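Local coordinates for protein transcriptional regulator, TetR family (Cytophaga hutchinsonii, PDB 3EUP) that probably binds operator DNA as a dimeric TetR-family regulator and controls transcription, presumably in response to a small-molecule ligand, at residues Lys145-Lys150 and Thr156-Ile161. Sequence-based numbering, arbitrary orientation.
Sequences KGIQAK and TDVTKI
Ile147 reaches across to Thr156 and Val158 with the end of its longer branch, and its CD1 makes every close approach of the contact. That methyl lies 4.0 Å from CB of Thr156 and 4.1 Å from CG2 of Val158, so it meets a threonine flank and a valine methyl at once. The isoleucine chain runs obliquely to both partners. With CG1 anti to the carbonyl carbon (chi1 -65°) and the branch then extended, CD1 is carried well away from its own helix. On Val158 the methyl that answers, CG2, is likewise anti to the carbonyl carbon, while the side chain also packs on Val140 and Ile143 of helix 122-148. Thr156 offers mainly carbon; its OG1 is 4.2 Å from Ile147 CD1 and hydrogen-bonds to the carbonyl oxygen of Arg153. The three side chains meet at the connection between two consecutive helices of the all-helical C-terminal domain of a TetR-family regulator, where helix 122-148 stops and helix 158-179 starts. A Schellman motif closes the first helix: Lys150, at positive phi, donates its N to Ile147 O at 3.0 Å. Asp157 N-caps the second, its OD1 taking Lys160 N at 3.2 Å along a nearly straight N-H (169°) that arrives from above the carboxylate plane, 71° out of it. Beyond that cap, Lys160 NZ forms salt bridges with Asp194 and Glu190 of the second subunit, which places the start of helix 158-179 at the dimer interface.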
loop_
_atom_site.group_PDB
_atom_site.type_symbol
_atom_site.label_atom_id
_atom_site.label_comp_id
_atom_site.label_asym_id
_atom_site.label_seq_id
_atom_site.Cartn_x
_atom_site.Cartn_y
_atom_site.Cartn_z
ATOM N N LYS A 145 -10.922 19.432 17.573
ATOM C CA LYS A 145 -12.050 20.340 17.405
ATOM C C LYS A 145 -13.376 19.645 17.686
ATOM O O LYS A 145 -14.259 20.213 18.316
ATOM C CB LYS A 145 -12.079 20.916 15.997
ATOM C CG LYS A 145 -10.991 21.924 15.773
ATOM C CD LYS A 145 -11.110 22.501 14.401
ATOM C CE LYS A 145 -9.893 23.283 14.036
ATOM N NZ LYS A 145 -10.079 23.779 12.656
ATOM N N GLY A 146 -13.510 18.415 17.201
ATOM C CA GLY A 146 -14.683 17.613 17.466
ATOM C C GLY A 146 -14.887 17.339 18.946
ATOM O O GLY A 146 -16.024 17.337 19.437
ATOM N N ILE A 147 -13.787 17.128 19.671
ATOM C CA ILE A 147 -13.855 16.987 21.129
ATOM C C ILE A 147 -14.351 18.274 21.808
ATOM O O ILE A 147 -15.211 18.231 22.685
ATOM C CB ILE A 147 -12.488 16.557 21.711
ATOM C CG1 ILE A 147 -12.155 15.140 21.200
ATOM C CG2 ILE A 147 -12.496 16.670 23.253
ATOM C CD1 ILE A 147 -10.985 14.432 21.869
ATOM N N GLN A 148 -13.817 19.417 21.400
ATOM C CA GLN A 148 -14.213 20.684 22.016
ATOM C C GLN A 148 -15.587 21.135 21.524
ATOM O O GLN A 148 -16.253 21.892 22.204
ATOM C CB GLN A 148 -13.170 21.774 21.789
ATOM C CG GLN A 148 -13.193 22.373 20.411
ATOM C CD GLN A 148 -11.917 23.121 20.093
ATOM O OE1 GLN A 148 -10.910 22.954 20.791
ATOM N NE2 GLN A 148 -11.937 23.952 19.030
ATOM N N ALA A 149 -16.021 20.657 20.364
ATOM C CA ALA A 149 -17.413 20.857 19.950
ATOM C C ALA A 149 -18.381 19.817 20.559
ATOM O O ALA A 149 -19.549 19.781 20.191
ATOM C CB ALA A 149 -17.523 20.860 18.428
ATOM N N LYS A 150 -17.901 18.971 21.471
ATOM C CA LYS A 150 -18.755 18.011 22.177
ATOM C C LYS A 150 -19.339 16.969 21.232
ATOM O O LYS A 150 -20.339 16.326 21.522
ATOM C CB LYS A 150 -19.878 18.753 22.895
ATOM C CG LYS A 150 -20.459 18.044 24.140
ATOM C CD LYS A 150 -21.728 18.768 24.731
ATOM C CE LYS A 150 -21.495 20.254 24.992
ATOM N NZ LYS A 150 -22.597 20.922 25.787
ATOM N N THR A 156 -10.873 10.123 24.007
ATOM C CA THR A 156 -10.409 9.614 22.717
ATOM C C THR A 156 -8.881 9.622 22.585
ATOM O O THR A 156 -8.239 10.634 22.861
ATOM C CB THR A 156 -10.952 10.463 21.564
ATOM O OG1 THR A 156 -12.380 10.482 21.609
ATOM C CG2 THR A 156 -10.472 9.915 20.220
ATOM N N ASP A 157 -8.308 8.506 22.133
ATOM C CA ASP A 157 -6.879 8.485 21.821
ATOM C C ASP A 157 -6.715 9.034 20.414
ATOM O O ASP A 157 -6.780 8.288 19.430
ATOM C CB ASP A 157 -6.331 7.081 21.904
ATOM C CG ASP A 157 -4.828 7.023 21.686
ATOM O OD1 ASP A 157 -4.193 8.006 21.199
ATOM O OD2 ASP A 157 -4.276 5.960 22.026
ATOM N N VAL A 158 -6.458 10.332 20.333
ATOM C CA VAL A 158 -6.504 11.058 19.081
ATOM C C VAL A 158 -5.453 10.555 18.101
ATOM O O VAL A 158 -5.767 10.368 16.920
ATOM C CB VAL A 158 -6.338 12.571 19.293
ATOM C CG1 VAL A 158 -6.221 13.258 17.971
ATOM C CG2 VAL A 158 -7.529 13.154 20.143
ATOM N N THR A 159 -4.225 10.348 18.579
ATOM C CA THR A 159 -3.138 9.851 17.710
ATOM C C THR A 159 -3.449 8.463 17.173
ATOM O O THR A 159 -3.313 8.199 15.953
ATOM C CB THR A 159 -1.779 9.852 18.432
ATOM O OG1 THR A 159 -1.432 11.191 18.741
ATOM C CG2 THR A 159 -0.674 9.303 17.535
ATOM N N LYS A 160 -3.866 7.560 18.060
ATOM C CA LYS A 160 -4.294 6.223 17.638
ATOM C C LYS A 160 -5.391 6.222 16.546
ATOM O O LYS A 160 -5.306 5.470 15.551
ATOM C CB LYS A 160 -4.781 5.366 18.816
ATOM C CG LYS A 160 -5.346 4.020 18.372
ATOM C CD LYS A 160 -5.519 3.012 19.490
ATOM C CE LYS A 160 -6.865 3.079 20.151
ATOM N NZ LYS A 160 -7.007 1.950 21.105
ATOM N N ILE A 161 -6.419 7.036 16.731
ATOM C CA ILE A 161 -7.501 7.144 15.757
ATOM C C ILE A 161 -7.007 7.701 14.406
ATOM O O ILE A 161 -7.350 7.180 13.331
ATOM C CB ILE A 161 -8.704 7.995 16.274
ATOM C CG1 ILE A 161 -9.481 7.212 17.332
ATOM C CG2 ILE A 161 -9.664 8.333 15.111
ATOM C CD1 ILE A 161 -8.847 7.280 18.673
#